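Local coordinates for rifamycin polyketide synthase (Amycolatopsis mediterranei, PDB 4LN9), which is, in the fragment studied, the dehydratase domain of the terminal module, which probably removes water from a beta-hydroxy polyketide intermediate during rifamycin assembly, at residues V109-R113 with G114-V118; F167-W170 with P171-A175; F232-H235 with P236-D240. One frame throughout, in Å; residues are numbered along the deposited sequence.

Overall arrangement
All three contacts are local, each joining consecutive residues where the chain changes direction in a double hotdog fold. Contact 3 is the buried one, its centre about 5 Å from the centre of the chain; contact 1, partly buried, and contact 2, at the surface, lie on opposite sides of that centre, their own centres about 43 Å apart. No element is shared: contact 1 leads into strand 116-122, contact 2 turns ahead of strand 176-178, and contact 3 opens helix 236-251. Chemistry follows place. Neither outer contact has a hydrogen bond across its segments; contact 1 relies on sparse apolar touches, contact 2 on prolines over an indole, whereas contact 3 caps a helix.

Contact 1: V109-R113 with G114-V118; sequences VVPRR and GGVRV
Val116 meets Pro111 across the loop that feeds strand 116-122 of the double hotdog fold, and the pair illustrates how a chain can reverse with little more than apolar contact inside the turn. The touching parts of 109-113 and 114-116 run in directions 154° apart, so the proline and the valine come to face each other over the bend. Followed outward, the valine first presents CB, which lies 4.1 Å from Pro111 CD. Its CG1 branch then reaches to 4.0 Å from the same Pro111 CD, and the two side chains cross at about a right angle. This methyl group is set between the backbone N and the carbonyl carbon (chi1 59°), and from there it also comes within 4.1 Å of Val109 O. The Val116 side chain also packs on Leu59 of strand 52-59 and on Ser137 and Arg139 of strand 131-139, the two neighbours of its own strand.

At the bend itself the backbone does the work. Gly114 has a positive phi of 95°, and with its extended psi this is a conformation that by itself calls for glycine, because of the carbonyl oxygen of the residue before. Arg113 directs its CB away from the residues that follow, while Gly115 N makes a weak hydrogen bond to Glu140 OE2. No hydrogen bond links 109-113 to 114-118, and inside the bend Pro111 CG rests 3.8 Å from the carbonyl oxygen, Gly115 O.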
loop_
_atom_site.group_PDB
_atom_site.type_symbol
_atom_site.label_atom_id
_atom_site.label_comp_id
_atom_site.label_asym_id
_atom_site.label_seq_id
_atom_site.Cartn_x
_atom_site.Cartn_y
_atom_site.Cartn_z
ATOM N N VAL A 109 11.932 -4.764 16.976
ATOM C CA VAL A 109 11.985 -3.993 18.212
ATOM C C VAL A 109 10.912 -2.912 18.220
ATOM O O VAL A 109 10.756 -2.175 17.247
ATOM C CB VAL A 109 13.360 -3.322 18.393
ATOM C CG1 VAL A 109 13.336 -2.379 19.586
ATOM C CG2 VAL A 109 14.445 -4.374 18.556
ATOM N N VAL A 110 10.132 -2.860 19.295
ATOM C CA VAL A 110 9.234 -1.731 19.517
ATOM C C VAL A 110 9.914 -0.713 20.425
ATOM O O VAL A 110 10.428 -1.073 21.484
ATOM C CB VAL A 110 7.906 -2.175 20.161
ATOM C CG1 VAL A 110 6.926 -1.012 20.212
ATOM C CG2 VAL A 110 7.309 -3.346 19.393
ATOM N N PRO A 111 10.027 0.536 19.952
ATOM C CA PRO A 111 10.730 1.596 20.676
ATOM C C PRO A 111 9.964 2.053 21.917
ATOM O O PRO A 111 8.745 2.214 21.865
ATOM C CB PRO A 111 10.804 2.731 19.649
ATOM C CG PRO A 111 9.656 2.487 18.729
ATOM C CD PRO A 111 9.504 0.995 18.653
ATOM N N ARG A 112 10.677 2.265 23.022
ATOM C CA ARG A 112 10.032 2.624 24.285
ATOM C C ARG A 112 9.334 3.984 24.223
ATOM O O ARG A 112 8.349 4.206 24.928
ATOM C CB ARG A 112 11.027 2.578 25.451
ATOM C CG ARG A 112 10.384 2.586 26.835
ATOM C CD ARG A 112 9.519 1.353 27.081
ATOM N NE ARG A 112 10.309 0.187 27.481
ATOM C CZ ARG A 112 9.808 -0.887 28.086
ATOM N NH1 ARG A 112 8.526 -0.926 28.424
ATOM N NH2 ARG A 112 10.594 -1.919 28.365
ATOM N N ARG A 113 9.758 4.841 23.298
ATOM C CA ARG A 113 8.909 5.945 22.859
ATOM C C ARG A 113 8.900 6.156 21.348
ATOM O O ARG A 113 9.849 5.790 20.654
ATOM C CB ARG A 113 9.238 7.249 23.605
ATOM C CG ARG A 113 10.679 7.728 23.494
ATOM C CD ARG A 113 10.936 8.922 24.406
ATOM N NE ARG A 113 10.766 10.201 23.716
ATOM C CZ ARG A 113 9.747 11.033 23.918
ATOM N NH1 ARG A 113 8.781 10.708 24.767
ATOM N NH2 ARG A 113 9.679 12.176 23.250
ATOM N N GLY A 114 7.776 6.646 20.838
ATOM C CA GLY A 114 7.595 6.817 19.402
ATOM C C GLY A 114 6.890 5.634 18.771
ATOM O O GLY A 114 6.274 4.825 19.465
ATOM N N GLY A 115 6.965 5.545 17.447
ATOM C CA GLY A 115 6.340 4.447 16.720
ATOM C C GLY A 115 7.319 3.752 15.797
ATOM O O GLY A 115 8.427 4.239 15.571
ATOM N N VAL A 116 6.950 2.558 15.343
ATOM C CA VAL A 116 7.650 1.924 14.238
ATOM C C VAL A 116 6.659 1.506 13.161
ATOM O O VAL A 116 5.555 1.052 13.465
ATOM C CB VAL A 116 8.468 0.702 14.704
ATOM C CG1 VAL A 116 7.564 -0.326 15.366
ATOM C CG2 VAL A 116 9.225 0.089 13.535
ATOM N N ARG A 117 6.965 1.884 11.923
ATOM C CA ARG A 117 6.092 1.565 10.803
ATOM C C ARG A 117 6.320 0.111 10.413
ATOM O O ARG A 117 7.455 -0.363 10.425
ATOM C CB ARG A 117 6.406 2.482 9.620
ATOM C CG ARG A 117 5.518 2.261 8.409
ATOM C CD ARG A 117 5.774 3.310 7.338
ATOM N NE ARG A 117 5.207 4.606 7.698
ATOM C CZ ARG A 117 5.502 5.745 7.083
ATOM N NH1 ARG A 117 6.381 5.755 6.091
ATOM N NH2 ARG A 117 4.939 6.880 7.477
ATOM N N VAL A 118 5.235 -0.639 10.238
ATOM C CA VAL A 118 5.351 -2.053 9.890
ATOM C C VAL A 118 4.665 -2.364 8.569
ATOM O O VAL A 118 3.658 -1.749 8.219
ATOM C CB VAL A 118 4.780 -2.970 10.990
ATOM C CG1 VAL A 118 4.884 -4.429 10.567
ATOM C CG2 VAL A 118 5.511 -2.738 12.303
#

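Contact 2: F167-W170 with P171-A175; sequences FAAW and PPPEA
One face of the Trp170 indole is covered by the two prolines that follow it. Pro171 CA sits over the five-membered ring, 3.9 Å from its centroid and 20° off the normal, while Pro172 CD lies over the six-membered ring, displaced toward the rim, with CE3 of Trp170 closest at 3.7 Å. Both are CH-pi contacts. At the edge, NE1 gives its hydrogen to Glu218 OE2. Trp170 and Trp205 pack edge-to-face, and Arg281 makes a cation-pi contact with the indole. The cis peptide bond before Pro171, together with Trp170 CG anti to its N (chi1 -169°), sets the indole beside its own carbonyl carbon and alongside the two prolines.

In the backbone, Pro172 CA makes a CA-H...O contact of 3.5 Å with Ala169 O, and among the side chains Ala169 CB touches Pro173 CD at 4.3 Å. A type II turn follows, Pro172 to Ala175, closed by Ala175 N bonding to Pro172 O at 3.1 Å. The cis Trp-Pro step, with its extended backbone on both residues, is a type VIb turn, here bringing the surface loop round toward strand 176-178.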
loop_
_atom_site.group_PDB
_atom_site.type_symbol
_atom_site.label_atom_id
_atom_site.label_comp_id
_atom_site.label_asym_id
_atom_site.label_seq_id
_atom_site.Cartn_x
_atom_site.Cartn_y
_atom_site.Cartn_z
ATOM N N PHE A 167 -7.581 -35.313 22.958
ATOM C CA PHE A 167 -7.609 -34.245 23.952
ATOM C C PHE A 167 -8.775 -34.424 24.924
ATOM O O PHE A 167 -8.845 -33.753 25.955
ATOM C CB PHE A 167 -7.683 -32.874 23.269
ATOM C CG PHE A 167 -6.363 -32.393 22.725
ATOM C CD1 PHE A 167 -5.433 -31.790 23.557
ATOM C CD2 PHE A 167 -6.061 -32.526 21.378
ATOM C CE1 PHE A 167 -4.225 -31.337 23.059
ATOM C CE2 PHE A 167 -4.861 -32.060 20.871
ATOM C CZ PHE A 167 -3.934 -31.483 21.716
ATOM N N ALA A 168 -9.660 -35.372 24.616
ATOM C CA ALA A 168 -10.807 -35.669 25.474
ATOM C C ALA A 168 -10.419 -36.381 26.770
ATOM O O ALA A 168 -11.136 -36.301 27.767
ATOM C CB ALA A 168 -11.848 -36.477 24.714
ATOM N N ALA A 169 -9.343 -37.161 26.721
ATOM C CA ALA A 169 -8.844 -37.834 27.915
ATOM C C ALA A 169 -7.813 -36.956 28.613
ATOM O O ALA A 169 -6.645 -36.942 28.226
ATOM C CB ALA A 169 -8.227 -39.177 27.544
ATOM N N TRP A 170 -8.265 -36.127 29.547
ATOM C CA TRP A 170 -7.498 -34.945 29.928
ATOM C C TRP A 170 -7.559 -34.696 31.411
ATOM O O TRP A 170 -8.640 -34.715 31.997
ATOM C CB TRP A 170 -8.020 -33.731 29.172
ATOM C CG TRP A 170 -7.133 -32.521 29.297
ATOM C CD1 TRP A 170 -7.249 -31.476 30.206
ATOM C CD2 TRP A 170 -5.950 -32.197 28.490
ATOM N NE1 TRP A 170 -6.239 -30.565 30.029
ATOM C CE2 TRP A 170 -5.419 -30.945 29.024
ATOM C CE3 TRP A 170 -5.275 -32.824 27.453
ATOM C CZ2 TRP A 170 -4.295 -30.338 28.491
ATOM C CZ3 TRP A 170 -4.132 -32.211 26.935
ATOM C CH2 TRP A 170 -3.663 -30.992 27.434
ATOM N N PRO A 171 -6.405 -34.405 32.041
ATOM C CA PRO A 171 -5.044 -34.488 31.500
ATOM C C PRO A 171 -4.728 -35.898 31.019
ATOM O O PRO A 171 -5.387 -36.850 31.437
ATOM C CB PRO A 171 -4.151 -34.145 32.703
ATOM C CG PRO A 171 -5.057 -33.607 33.760
ATOM C CD PRO A 171 -6.413 -34.188 33.497
ATOM N N PRO A 172 -3.697 -36.042 30.174
ATOM C CA PRO A 172 -3.465 -37.365 29.602
ATOM C C PRO A 172 -2.970 -38.374 30.640
ATOM O O PRO A 172 -2.241 -38.004 31.561
ATOM C CB PRO A 172 -2.392 -37.098 28.544
ATOM C CG PRO A 172 -2.644 -35.691 28.120
ATOM C CD PRO A 172 -3.046 -34.973 29.389
ATOM N N PRO A 173 -3.489 -39.612 30.571
ATOM C CA PRO A 173 -3.011 -40.751 31.344
ATOM C C PRO A 173 -1.491 -40.832 31.459
ATOM O O PRO A 173 -0.780 -40.753 30.456
ATOM C CB PRO A 173 -3.568 -41.939 30.565
ATOM C CG PRO A 173 -4.887 -41.429 30.064
ATOM C CD PRO A 173 -4.725 -39.942 29.839
ATOM N N GLU A 174 -1.011 -40.933 32.696
ATOM C CA GLU A 174 0.413 -41.090 32.988
ATOM C C GLU A 174 1.248 -39.834 32.756
ATOM O O GLU A 174 2.475 -39.879 32.851
ATOM C CB GLU A 174 1.012 -42.269 32.215
ATOM C CG GLU A 174 0.322 -43.602 32.469
ATOM C CD GLU A 174 1.268 -44.782 32.353
ATOM O OE1 GLU A 174 2.456 -44.567 32.033
ATOM O OE2 GLU A 174 0.832 -45.922 32.622
ATOM N N ALA A 175 0.597 -38.717 32.450
ATOM C CA ALA A 175 1.292 -37.433 32.425
ATOM C C ALA A 175 1.375 -36.858 33.832
ATOM O O ALA A 175 0.362 -36.736 34.519
ATOM C CB ALA A 175 0.585 -36.461 31.492
#

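Contact 3: F232-H235 with P236-D240; sequences FGIH and PALLD
His235 is the N-cap of helix 236-251: its ring accepts the capping bond, and its carbonyl starts the helical i to i+4 bonding. Ala237 N donates to ND1 of His235 over 2.8 Å, and the donor lies in the plane of the imidazole, at its edge. The carbonyl oxygen of His235 takes the first full helical bond, from Leu239 N, at 3.1 Å and an angle of 165° at the hydrogen; Leu238 N adds a weak, bent bond to the same oxygen. With CG anti to the backbone N (chi1 -170°) and the ring turned by chi2, ND1 of His235 reaches Ala237 N; CE1 then lies a tight 3.2 Å from Ala237 CB.

Pro236, in the first turn, needs no such acceptor, having no N-H. Its CD instead stands almost exactly over the centre of the Phe232 ring, 3.7 Å from the centroid and 7° off the normal, a CH-pi contact. Ile234 continues the packing, with CD1 4.1 Å from Leu239 CB and CG1 4.2 Å from Leu238 CD2. Glu85 of helix 80-93 bonds the backbone nitrogens of Gly233 and Ile234, tying the approach to that helix.

The chemistry implies that ND1 serves as an acceptor and carries no proton. In this HPALLD sequence the cap marks the start of the helix, one turn before Asp240, which bonds His244 and probably corresponds to the active-site aspartate of related dehydratases.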
loop_
_atom_site.group_PDB
_atom_site.type_symbol
_atom_site.label_atom_id
_atom_site.label_comp_id
_atom_site.label_asym_id
_atom_site.label_seq_id
_atom_site.Cartn_x
_atom_site.Cartn_y
_atom_site.Cartn_z
ATOM N N PHE A 232 -8.207 -11.400 16.880
ATOM C CA PHE A 232 -7.066 -12.031 16.211
ATOM C C PHE A 232 -7.477 -13.313 15.492
ATOM O O PHE A 232 -8.473 -13.941 15.850
ATOM C CB PHE A 232 -5.962 -12.350 17.221
ATOM C CG PHE A 232 -5.135 -11.162 17.613
ATOM C CD1 PHE A 232 -4.219 -10.618 16.730
ATOM C CD2 PHE A 232 -5.205 -10.648 18.897
ATOM C CE1 PHE A 232 -3.429 -9.546 17.100
ATOM C CE2 PHE A 232 -4.403 -9.590 19.282
ATOM C CZ PHE A 232 -3.520 -9.031 18.378
ATOM N N GLY A 233 -6.655 -13.747 14.542
ATOM C CA GLY A 233 -6.645 -15.144 14.132
ATOM C C GLY A 233 -6.310 -16.040 15.308
ATOM O O GLY A 233 -7.151 -16.808 15.779
ATOM N N ILE A 234 -5.119 -15.841 15.862
ATOM C CA ILE A 234 -4.818 -16.293 17.214
ATOM C C ILE A 234 -3.959 -15.252 17.936
ATOM O O ILE A 234 -3.044 -14.680 17.343
ATOM C CB ILE A 234 -4.088 -17.653 17.199
ATOM C CG1 ILE A 234 -3.929 -18.200 18.620
ATOM C CG2 ILE A 234 -2.739 -17.531 16.504
ATOM C CD1 ILE A 234 -3.522 -19.655 18.672
ATOM N N HIS A 235 -4.365 -14.879 19.147
ATOM C CA HIS A 235 -3.611 -13.885 19.908
ATOM C C HIS A 235 -2.180 -14.323 20.104
ATOM O O HIS A 235 -1.930 -15.483 20.445
ATOM C CB HIS A 235 -4.286 -13.592 21.250
ATOM C CG HIS A 235 -3.695 -12.409 21.986
ATOM N ND1 HIS A 235 -2.395 -12.346 22.320
ATOM C CD2 HIS A 235 -4.281 -11.237 22.462
ATOM C CE1 HIS A 235 -2.150 -11.188 22.960
ATOM N NE2 HIS A 235 -3.312 -10.523 23.071
ATOM N N PRO A 236 -1.224 -13.482 19.674
ATOM C CA PRO A 236 0.177 -13.889 19.719
ATOM C C PRO A 236 0.611 -14.365 21.104
ATOM O O PRO A 236 1.519 -15.187 21.213
ATOM C CB PRO A 236 0.921 -12.610 19.335
ATOM C CG PRO A 236 -0.029 -11.895 18.436
ATOM C CD PRO A 236 -1.409 -12.211 18.949
ATOM N N ALA A 237 -0.025 -13.850 22.152
ATOM C CA ALA A 237 0.290 -14.283 23.509
ATOM C C ALA A 237 -0.237 -15.688 23.803
ATOM O O ALA A 237 0.426 -16.476 24.478
ATOM C CB ALA A 237 -0.233 -13.283 24.533
ATOM N N LEU A 238 -1.392 -16.025 23.233
ATOM C CA LEU A 238 -1.925 -17.383 23.338
ATOM C C LEU A 238 -1.024 -18.405 22.645
ATOM O O LEU A 238 -0.650 -19.416 23.241
ATOM C CB LEU A 238 -3.353 -17.460 22.787
ATOM C CG LEU A 238 -4.191 -18.672 23.207
ATOM C CD1 LEU A 238 -4.375 -18.708 24.717
ATOM C CD2 LEU A 238 -5.539 -18.668 22.500
ATOM N N LEU A 239 -0.585 -18.087 21.431
ATOM C CA LEU A 239 0.314 -18.971 20.701
ATOM C C LEU A 239 1.696 -19.037 21.349
ATOM O O LEU A 239 2.281 -20.114 21.465
ATOM C CB LEU A 239 0.429 -18.556 19.232
ATOM C CG LEU A 239 1.220 -19.517 18.338
ATOM C CD1 LEU A 239 0.652 -20.925 18.437
ATOM C CD2 LEU A 239 1.229 -19.036 16.895
ATOM N N ASP A 240 2.184 -17.899 21.836
ATOM C CA ASP A 240 3.473 -17.877 22.520
ATOM C C ASP A 240 3.465 -18.748 23.770
ATOM O O ASP A 240 4.424 -19.473 24.035
ATOM C CB ASP A 240 3.898 -16.450 22.875
ATOM C CG ASP A 240 5.343 -16.374 23.338
ATOM O OD1 ASP A 240 6.239 -16.262 22.473
ATOM O OD2 ASP A 240 5.587 -16.479 24.559
#